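Local coordinates for TetR family transcriptional regulator (Streptomyces coelicolor, PDB 6SRN), which binds a furan carboxylic acid bacterial hormone and probably acts as a TetR-family DNA-binding transcription factor in the control of antibiotic production, at residues A32-A37 with K53-R58; S39-S44 with R48-K53; V153-A158 with A172-L177. All blocks are in the same frame, centred on the assembly; numbering follows the deposited sequence.

Contact 1. Residues A32-A37 with K53-R58; sequences AQILEA and KDVAER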
loop_
_atom_site.group_PDB
_atom_site.type_symbol
_atom_site.label_atom_id
_atom_site.label_comp_id
_atom_site.label_asym_id
_atom_site.label_seq_id
_atom_site.Cartn_x
_atom_site.Cartn_y
_atom_site.Cartn_z
ATOM N N ALA A 32 13.494 -7.823 24.194
ATOM C CA ALA A 32 12.984 -6.556 23.718
ATOM C C ALA A 32 14.106 -5.639 23.220
ATOM O O ALA A 32 13.935 -4.975 22.220
ATOM C CB ALA A 32 12.176 -5.877 24.791
ATOM N N GLN A 33 15.237 -5.601 23.926
ATOM C CA GLN A 33 16.388 -4.792 23.490
ATOM C C GLN A 33 16.969 -5.294 22.182
ATOM O O GLN A 33 17.283 -4.492 21.298
ATOM C CB GLN A 33 17.473 -4.772 24.574
ATOM C CG GLN A 33 17.071 -3.960 25.784
ATOM C CD GLN A 33 18.093 -3.971 26.906
ATOM O OE1 GLN A 33 18.454 -5.017 27.422
ATOM N NE2 GLN A 33 18.524 -2.785 27.319
ATOM N N ILE A 34 17.074 -6.604 22.066
ATOM C CA ILE A 34 17.555 -7.197 20.802
ATOM C C ILE A 34 16.568 -6.866 19.682
ATOM O O ILE A 34 16.985 -6.500 18.594
ATOM C CB ILE A 34 17.768 -8.722 20.935
ATOM C CG1 ILE A 34 18.814 -9.026 22.018
ATOM C CG2 ILE A 34 18.169 -9.339 19.600
ATOM C CD1 ILE A 34 18.827 -10.466 22.501
ATOM N N LEU A 35 15.280 -7.015 19.952
ATOM C CA LEU A 35 14.257 -6.729 18.965
ATOM C C LEU A 35 14.284 -5.262 18.546
ATOM O O LEU A 35 14.085 -4.978 17.380
ATOM C CB LEU A 35 12.862 -7.067 19.507
ATOM C CG LEU A 35 12.288 -8.478 19.386
ATOM C CD1 LEU A 35 10.825 -8.464 19.823
ATOM C CD2 LEU A 35 12.364 -8.992 17.954
ATOM N N GLU A 36 14.553 -4.335 19.469
ATOM C CA GLU A 36 14.624 -2.922 19.117
ATOM C C GLU A 36 15.803 -2.634 18.187
ATOM O O GLU A 36 15.653 -1.937 17.179
ATOM C CB GLU A 36 14.698 -2.088 20.385
ATOM C CG GLU A 36 14.409 -0.620 20.200
ATOM C CD GLU A 36 12.930 -0.299 19.850
ATOM O OE1 GLU A 36 11.937 -1.029 20.225
ATOM O OE2 GLU A 36 12.723 0.768 19.236
ATOM N N ALA A 37 16.962 -3.204 18.514
ATOM C CA ALA A 37 18.130 -3.072 17.648
ATOM C C ALA A 37 17.915 -3.679 16.279
ATOM O O ALA A 37 18.265 -3.062 15.273
ATOM C CB ALA A 37 19.360 -3.689 18.308
ATOM N N LYS A 53 24.985 -10.376 12.511
ATOM C CA LYS A 53 26.246 -9.802 12.985
ATOM C C LYS A 53 26.068 -8.341 13.374
ATOM O O LYS A 53 26.559 -7.896 14.410
ATOM C CB LYS A 53 27.329 -9.930 11.916
ATOM C CG LYS A 53 28.645 -9.262 12.268
ATOM C CD LYS A 53 29.653 -9.350 11.134
ATOM C CE LYS A 53 30.823 -8.422 11.400
ATOM N NZ LYS A 53 31.932 -8.600 10.420
ATOM N N ASP A 54 25.335 -7.587 12.566
ATOM C CA ASP A 54 25.216 -6.161 12.808
ATOM C C ASP A 54 24.255 -5.881 13.960
ATOM O O ASP A 54 24.487 -4.955 14.720
ATOM C CB ASP A 54 24.816 -5.441 11.537
ATOM C CG ASP A 54 25.989 -5.255 10.578
ATOM O OD1 ASP A 54 27.170 -5.495 10.953
ATOM O OD2 ASP A 54 25.710 -4.899 9.435
ATOM N N VAL A 55 23.207 -6.692 14.090
ATOM C CA VAL A 55 22.311 -6.621 15.241
ATOM C C VAL A 55 23.053 -6.899 16.558
ATOM O O VAL A 55 22.920 -6.152 17.525
ATOM C CB VAL A 55 21.119 -7.582 15.065
ATOM C CG1 VAL A 55 20.271 -7.595 16.335
ATOM C CG2 VAL A 55 20.275 -7.180 13.837
ATOM N N ALA A 56 23.841 -7.963 16.578
ATOM C CA ALA A 56 24.669 -8.295 17.756
ATOM C C ALA A 56 25.608 -7.148 18.136
ATOM O O ALA A 56 25.680 -6.755 19.307
ATOM C CB ALA A 56 25.418 -9.580 17.498
ATOM N N GLU A 57 26.262 -6.562 17.141
ATOM C CA GLU A 57 27.173 -5.427 17.407
ATOM C C GLU A 57 26.408 -4.234 17.994
ATOM O O GLU A 57 26.887 -3.586 18.937
ATOM C CB GLU A 57 27.860 -4.994 16.128
ATOM C CG GLU A 57 28.927 -3.921 16.318
ATOM C CD GLU A 57 29.114 -3.063 15.080
ATOM O OE1 GLU A 57 28.650 -3.474 13.985
ATOM O OE2 GLU A 57 29.714 -1.968 15.207
ATOM N N ARG A 58 25.249 -3.933 17.407
ATOM C CA ARG A 58 24.429 -2.776 17.794
ATOM C C ARG A 58 23.996 -2.943 19.237
ATOM O O ARG A 58 24.101 -2.022 20.053
ATOM C CB ARG A 58 23.190 -2.658 16.886
ATOM C CG ARG A 58 22.140 -1.625 17.334
ATOM C CD ARG A 58 22.557 -0.202 17.086
ATOM N NE ARG A 58 22.894 0.051 15.681
ATOM C CZ ARG A 58 22.057 0.477 14.735
ATOM N NH1 ARG A 58 20.765 0.688 14.979
ATOM N NH2 ARG A 58 22.524 0.665 13.509
#
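The nearest meeting across the two helices is between Ala37 and Arg58, where a methyl abuts the aliphatic root of an arginine: Ala37 CB lies 3.6 Å from Arg58 CG. The Arg58 CG is placed anti to the backbone N (chi1 171°), and the chain then bends at both following torsions, so that the CG methylene serves the apolar contact while the charged end turns elsewhere. Further apolar packing gathers round Val55. Its CG1 branch, also anti to the backbone N (chi1 174°), lies 4.3 Å from Ile34 CG2 and 4.5 Å from Ala37 CB. These are loose van der Waals contacts between small groups.

The segment axes pass 9.2 Å apart at their closest, with 121° between their directions. Helix 31-49 is the first helix of the TetR-type DNA-binding domain, and helix 52-59 is the first helix of its predicted helix-turn-helix motif. Ile34 also reaches Val66 and His69 on helix 63-69, the second helix of that motif.

Side chain meets backbone as well: Val55 CG1 comes within 4.1 Å of Ile34 O, and Ala37 CB lies 4.4 Å from Val55 O. The closest backbone approach of the two segments is also here, with the CA atoms of Ala37 and Val55 6.0 Å apart.

The charged end of Arg58 has its partner outside the two segments: NH1 forms a salt bridge with Glu40 OE1, about one turn beyond Ala37, and the guanidinium thus ties helix 52-59 back to the same helix that its CG packs against.

Contact 2. Residues S39-S44 with R48-K53; sequences SEIFAS and RGASVK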
loop_
_atom_site.group_PDB
_atom_site.type_symbol
_atom_site.label_atom_id
_atom_site.label_comp_id
_atom_site.label_asym_id
_atom_site.label_seq_id
_atom_site.Cartn_x
_atom_site.Cartn_y
_atom_site.Cartn_z
ATOM N N SER A 39 15.101 -4.021 14.855
ATOM C CA SER A 39 14.105 -3.172 14.178
ATOM C C SER A 39 14.769 -1.983 13.550
ATOM O O SER A 39 14.430 -1.579 12.445
ATOM C CB SER A 39 13.030 -2.744 15.148
ATOM O OG SER A 39 12.227 -3.875 15.508
ATOM N N GLU A 40 15.662 -1.344 14.293
ATOM C CA GLU A 40 16.368 -0.196 13.768
ATOM C C GLU A 40 17.082 -0.582 12.486
ATOM O O GLU A 40 17.026 0.162 11.507
ATOM C CB GLU A 40 17.362 0.349 14.810
ATOM C CG GLU A 40 16.671 1.017 16.004
ATOM C CD GLU A 40 17.564 1.227 17.225
ATOM O OE1 GLU A 40 18.778 0.987 17.124
ATOM O OE2 GLU A 40 17.045 1.662 18.290
ATOM N N ILE A 41 17.768 -1.710 12.489
ATOM C CA ILE A 41 18.542 -2.132 11.312
ATOM C C ILE A 41 17.653 -2.561 10.130
ATOM O O ILE A 41 17.910 -2.215 8.978
ATOM C CB ILE A 41 19.589 -3.199 11.723
ATOM C CG1 ILE A 41 20.624 -2.506 12.597
ATOM C CG2 ILE A 41 20.224 -3.862 10.497
ATOM C CD1 ILE A 41 21.523 -3.414 13.343
ATOM N N PHE A 42 16.614 -3.313 10.428
ATOM C CA PHE A 42 15.699 -3.707 9.356
ATOM C C PHE A 42 15.018 -2.480 8.756
ATOM O O PHE A 42 14.796 -2.418 7.551
ATOM C CB PHE A 42 14.611 -4.654 9.840
ATOM C CG PHE A 42 15.048 -6.084 10.108
ATOM C CD1 PHE A 42 15.801 -6.812 9.209
ATOM C CD2 PHE A 42 14.570 -6.726 11.252
ATOM C CE1 PHE A 42 16.109 -8.146 9.482
ATOM C CE2 PHE A 42 14.848 -8.061 11.525
ATOM C CZ PHE A 42 15.641 -8.738 10.647
ATOM N N ALA A 43 14.616 -1.537 9.601
ATOM C CA ALA A 43 13.936 -0.329 9.076
ATOM C C ALA A 43 14.826 0.489 8.141
ATOM O O ALA A 43 14.365 1.014 7.126
ATOM C CB ALA A 43 13.419 0.516 10.225
ATOM N N SER A 44 16.112 0.524 8.456
ATOM C CA SER A 44 17.015 1.354 7.711
ATOM C C SER A 44 17.593 0.638 6.503
ATOM O O SER A 44 17.809 1.296 5.482
ATOM C CB SER A 44 18.077 1.957 8.639
ATOM O OG SER A 44 18.887 1.011 9.209
ATOM N N ARG A 48 17.422 -7.964 3.372
ATOM C CA ARG A 48 18.664 -8.360 2.676
ATOM C C ARG A 48 19.894 -7.706 3.289
ATOM O O ARG A 48 20.891 -8.385 3.555
ATOM C CB ARG A 48 18.590 -8.019 1.174
ATOM C CG ARG A 48 18.197 -9.186 0.273
ATOM C CD ARG A 48 18.417 -8.881 -1.210
ATOM N NE ARG A 48 19.798 -9.115 -1.636
ATOM C CZ ARG A 48 20.262 -8.955 -2.880
ATOM N NH1 ARG A 48 19.465 -8.541 -3.862
ATOM N NH2 ARG A 48 21.543 -9.211 -3.145
ATOM N N GLY A 49 19.818 -6.399 3.514
ATOM C CA GLY A 49 20.948 -5.617 4.017
ATOM C C GLY A 49 21.226 -5.729 5.499
ATOM O O GLY A 49 22.300 -5.376 5.974
ATOM N N ALA A 50 20.258 -6.231 6.246
ATOM C CA ALA A 50 20.441 -6.458 7.663
ATOM C C ALA A 50 21.261 -7.746 7.846
ATOM O O ALA A 50 21.196 -8.643 7.019
ATOM C CB ALA A 50 19.086 -6.619 8.336
ATOM N N SER A 51 21.998 -7.834 8.931
ATOM C CA SER A 51 22.632 -9.117 9.311
ATOM C C SER A 51 22.533 -9.309 10.811
ATOM O O SER A 51 22.517 -8.323 11.574
ATOM C CB SER A 51 24.113 -9.187 8.876
ATOM O OG SER A 51 24.910 -8.245 9.593
ATOM N N VAL A 52 22.554 -10.565 11.243
ATOM C CA VAL A 52 22.614 -10.863 12.667
ATOM C C VAL A 52 23.911 -10.325 13.272
ATOM O O VAL A 52 23.903 -9.795 14.387
ATOM C CB VAL A 52 22.424 -12.356 12.968
ATOM C CG1 VAL A 52 22.546 -12.624 14.452
ATOM C CG2 VAL A 52 21.043 -12.802 12.506
ATOM N N LYS A 53 24.985 -10.376 12.511
ATOM C CA LYS A 53 26.246 -9.802 12.985
ATOM C C LYS A 53 26.068 -8.341 13.374
ATOM O O LYS A 53 26.559 -7.896 14.410
ATOM C CB LYS A 53 27.329 -9.930 11.916
ATOM C CG LYS A 53 28.645 -9.262 12.268
ATOM C CD LYS A 53 29.653 -9.350 11.134
ATOM C CE LYS A 53 30.823 -8.422 11.400
ATOM N NZ LYS A 53 31.932 -8.600 10.420
#
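Ile41 and Phe42, adjacent on helix 31-49, converge on the single methyl of Ala50 through their first torsions. In Ile41 a chi1 of -68° sets the CG2 branch anti to the backbone N, and it is this methyl that touches Ala50. Phe42 instead has CG anti to its carbonyl carbon (chi1 -75°), which carries the ring round until its CD1-CE1 side reaches the alanine, although the CB itself does not point there.

Ala50 CB is 3.4 Å from Phe42 CD1 and 3.5 Å from Phe42 CE1, a tight fit in which the methyl approaches the ring obliquely. From Ile41, CG2 stands 3.7 Å from Ala50 CB and 3.8 Å from Ala50 CA. Here one small residue of the connection between helices fills the contact: Ala50 has an extended backbone, aims its CB at helix 31-49, and is buried, with its CA 5.7 Å from the CA of Phe42. Ser51 then takes the N-cap position, its OG accepting from Asp54 N at the start of helix 52-59, which opens the predicted helix-turn-helix.

Neighbouring helices close round the site. Phe42 also packs on Ala77 and Val80 of helix 73-86 and on Leu129 of helix 121-131, Ile41 on Val55 of helix 52-59, and Lys73 NZ, at the start of helix 73-86, donates a hydrogen bond to Ala50 O.

Contact 3. Residues V153-A158 with A172-L177; sequences VPLQDA and AAARSL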
loop_
_atom_site.group_PDB
_atom_site.type_symbol
_atom_site.label_atom_id
_atom_site.label_comp_id
_atom_site.label_asym_id
_atom_site.label_seq_id
_atom_site.Cartn_x
_atom_site.Cartn_y
_atom_site.Cartn_z
ATOM N N VAL A 153 -14.514 -5.680 15.711
ATOM C CA VAL A 153 -15.237 -5.792 16.966
ATOM C C VAL A 153 -15.889 -4.470 17.391
ATOM O O VAL A 153 -17.139 -4.412 17.529
ATOM C CB VAL A 153 -14.360 -6.360 18.086
ATOM C CG1 VAL A 153 -15.114 -6.386 19.423
ATOM C CG2 VAL A 153 -13.916 -7.766 17.728
ATOM N N PRO A 154 -15.094 -3.390 17.593
ATOM C CA PRO A 154 -15.774 -2.110 17.850
ATOM C C PRO A 154 -16.680 -1.624 16.750
ATOM O O PRO A 154 -17.657 -0.957 17.024
ATOM C CB PRO A 154 -14.614 -1.126 18.103
ATOM C CG PRO A 154 -13.444 -1.780 17.511
ATOM C CD PRO A 154 -13.633 -3.257 17.696
ATOM N N LEU A 155 -16.386 -1.953 15.494
ATOM C CA LEU A 155 -17.257 -1.564 14.434
ATOM C C LEU A 155 -18.606 -2.304 14.509
ATOM O O LEU A 155 -19.635 -1.712 14.177
ATOM C CB LEU A 155 -16.587 -1.809 13.085
ATOM C CG LEU A 155 -15.490 -0.785 12.768
ATOM C CD1 LEU A 155 -14.662 -1.295 11.584
ATOM C CD2 LEU A 155 -16.023 0.603 12.491
ATOM N N GLN A 156 -18.599 -3.564 14.948
ATOM C CA GLN A 156 -19.866 -4.291 15.220
ATOM C C GLN A 156 -20.641 -3.618 16.313
ATOM O O GLN A 156 -21.853 -3.478 16.219
ATOM C CB GLN A 156 -19.628 -5.741 15.588
ATOM C CG GLN A 156 -20.906 -6.520 15.838
ATOM C CD GLN A 156 -21.840 -6.518 14.640
ATOM O OE1 GLN A 156 -21.396 -6.608 13.492
ATOM N NE2 GLN A 156 -23.153 -6.413 14.908
ATOM N N ASP A 157 -19.960 -3.225 17.380
ATOM C CA ASP A 157 -20.630 -2.512 18.458
ATOM C C ASP A 157 -21.228 -1.195 17.969
ATOM O O ASP A 157 -22.307 -0.775 18.401
ATOM C CB ASP A 157 -19.664 -2.237 19.610
ATOM C CG ASP A 157 -19.310 -3.510 20.406
ATOM O OD1 ASP A 157 -19.946 -4.579 20.241
ATOM O OD2 ASP A 157 -18.354 -3.416 21.176
ATOM N N ALA A 158 -20.474 -0.496 17.104
ATOM C CA ALA A 158 -20.942 0.769 16.565
ATOM C C ALA A 158 -22.229 0.555 15.788
ATOM O O ALA A 158 -23.174 1.329 15.919
ATOM C CB ALA A 158 -19.884 1.390 15.633
ATOM N N ALA A 172 -16.882 -4.948 6.234
ATOM C CA ALA A 172 -16.452 -4.169 5.093
ATOM C C ALA A 172 -15.769 -2.885 5.504
ATOM O O ALA A 172 -14.771 -2.512 4.910
ATOM C CB ALA A 172 -17.616 -3.880 4.206
ATOM N N ALA A 173 -16.289 -2.222 6.514
ATOM C CA ALA A 173 -15.686 -1.012 7.054
ATOM C C ALA A 173 -14.301 -1.292 7.625
ATOM O O ALA A 173 -13.390 -0.486 7.428
ATOM C CB ALA A 173 -16.587 -0.392 8.092
ATOM N N ALA A 174 -14.126 -2.421 8.282
ATOM C CA ALA A 174 -12.852 -2.771 8.865
ATOM C C ALA A 174 -11.867 -2.981 7.708
ATOM O O ALA A 174 -10.753 -2.495 7.753
ATOM C CB ALA A 174 -12.962 -4.035 9.695
ATOM N N ARG A 175 -12.237 -3.782 6.715
ATOM C CA ARG A 175 -11.349 -3.955 5.572
ATOM C C ARG A 175 -10.968 -2.655 4.895
ATOM O O ARG A 175 -9.800 -2.433 4.550
ATOM C CB ARG A 175 -11.965 -4.875 4.527
ATOM C CG ARG A 175 -12.032 -6.342 4.913
ATOM C CD ARG A 175 -12.582 -7.172 3.776
ATOM N NE ARG A 175 -13.968 -6.906 3.393
ATOM C CZ ARG A 175 -15.028 -7.575 3.860
ATOM N NH1 ARG A 175 -14.899 -8.484 4.827
ATOM N NH2 ARG A 175 -16.204 -7.271 3.396
ATOM N N SER A 176 -11.949 -1.801 4.668
ATOM C CA SER A 176 -11.731 -0.520 3.958
ATOM C C SER A 176 -10.778 0.369 4.755
ATOM O O SER A 176 -9.896 1.042 4.212
ATOM C CB SER A 176 -13.031 0.196 3.681
ATOM O OG SER A 176 -13.877 -0.572 2.787
ATOM N N LEU A 177 -11.024 0.447 6.044
ATOM C CA LEU A 177 -10.179 1.269 6.919
ATOM C C LEU A 177 -8.726 0.787 6.939
ATOM O O LEU A 177 -7.750 1.547 6.822
ATOM C CB LEU A 177 -10.705 1.303 8.336
ATOM C CG LEU A 177 -11.853 2.286 8.563
ATOM C CD1 LEU A 177 -12.518 1.926 9.900
ATOM C CD2 LEU A 177 -11.436 3.744 8.497
#
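Leu155 is the lone contributor from helix 145-161, and its CD1 methyl meets three residues of helix 170-192: Ala173, Ala174 and Leu177. The side chain points at that helix from its root. Its chi2 of 167° extends CD1 away from CA, so the methyl is delivered end-on to the backbone opposite. It comes to rest by the peptide joining the two alanines, 3.5 Å from Ala174 N and 4.0 Å from Ala173 C.

The three recipients present themselves differently. Ala173 aims its methyl at helix 145-161, yet its CB is 4.1 Å from Leu155 CD1; the methyl of Ala174, directed along the interface rather than straight at the other helix, comes nearer, at 3.7 Å from Leu155 CD1. A turn on from Ala173, Leu177 also points inward and brings its CD1 to 4.2 Å from Leu155 CD1, a meeting of two branched ends. Small alanines thus let one leucine lie directly against main chain, even though the axes, crossing at 133°, are 9.7 Å apart. All four residues are buried; the side chains that meet are all apolar, and CD1 also lies against the peptide.

Both helices belong to the C-terminal ligand-binding domain. Leu155 packs further on Leu103 of helix 102-119, and Leu177, whose side chain is about 7 Å from the bound furan carboxylic acid, on Met208, Phe209 and Leu212 of helix 197-212. From another face of helix 170-192, Arg175 forms a salt bridge to Glu203 of the second subunit.

Contacts 1 and 3 are helix on helix, whereas in contact 2 helix 31-49 meets the turn leading to helix 52-59. Contact 2 is nested within the loop closed by contact 1, with centres 9 Å apart, and Ile41 CD1 bridges the two by packing on the backbone of helix 52-59. Contact 1 sets methyls against valine and an exposed arginine, and so reaches the surface; every touching residue of contacts 2 and 3 is buried, an aromatic ring and an isoleucine meeting one alanine in contact 2, a leucine meeting alanines and their peptide in contact 3. Contact 3 stands apart in the C-terminal domain, across the chain's centre, its centre about 37 Å from that of contact 1.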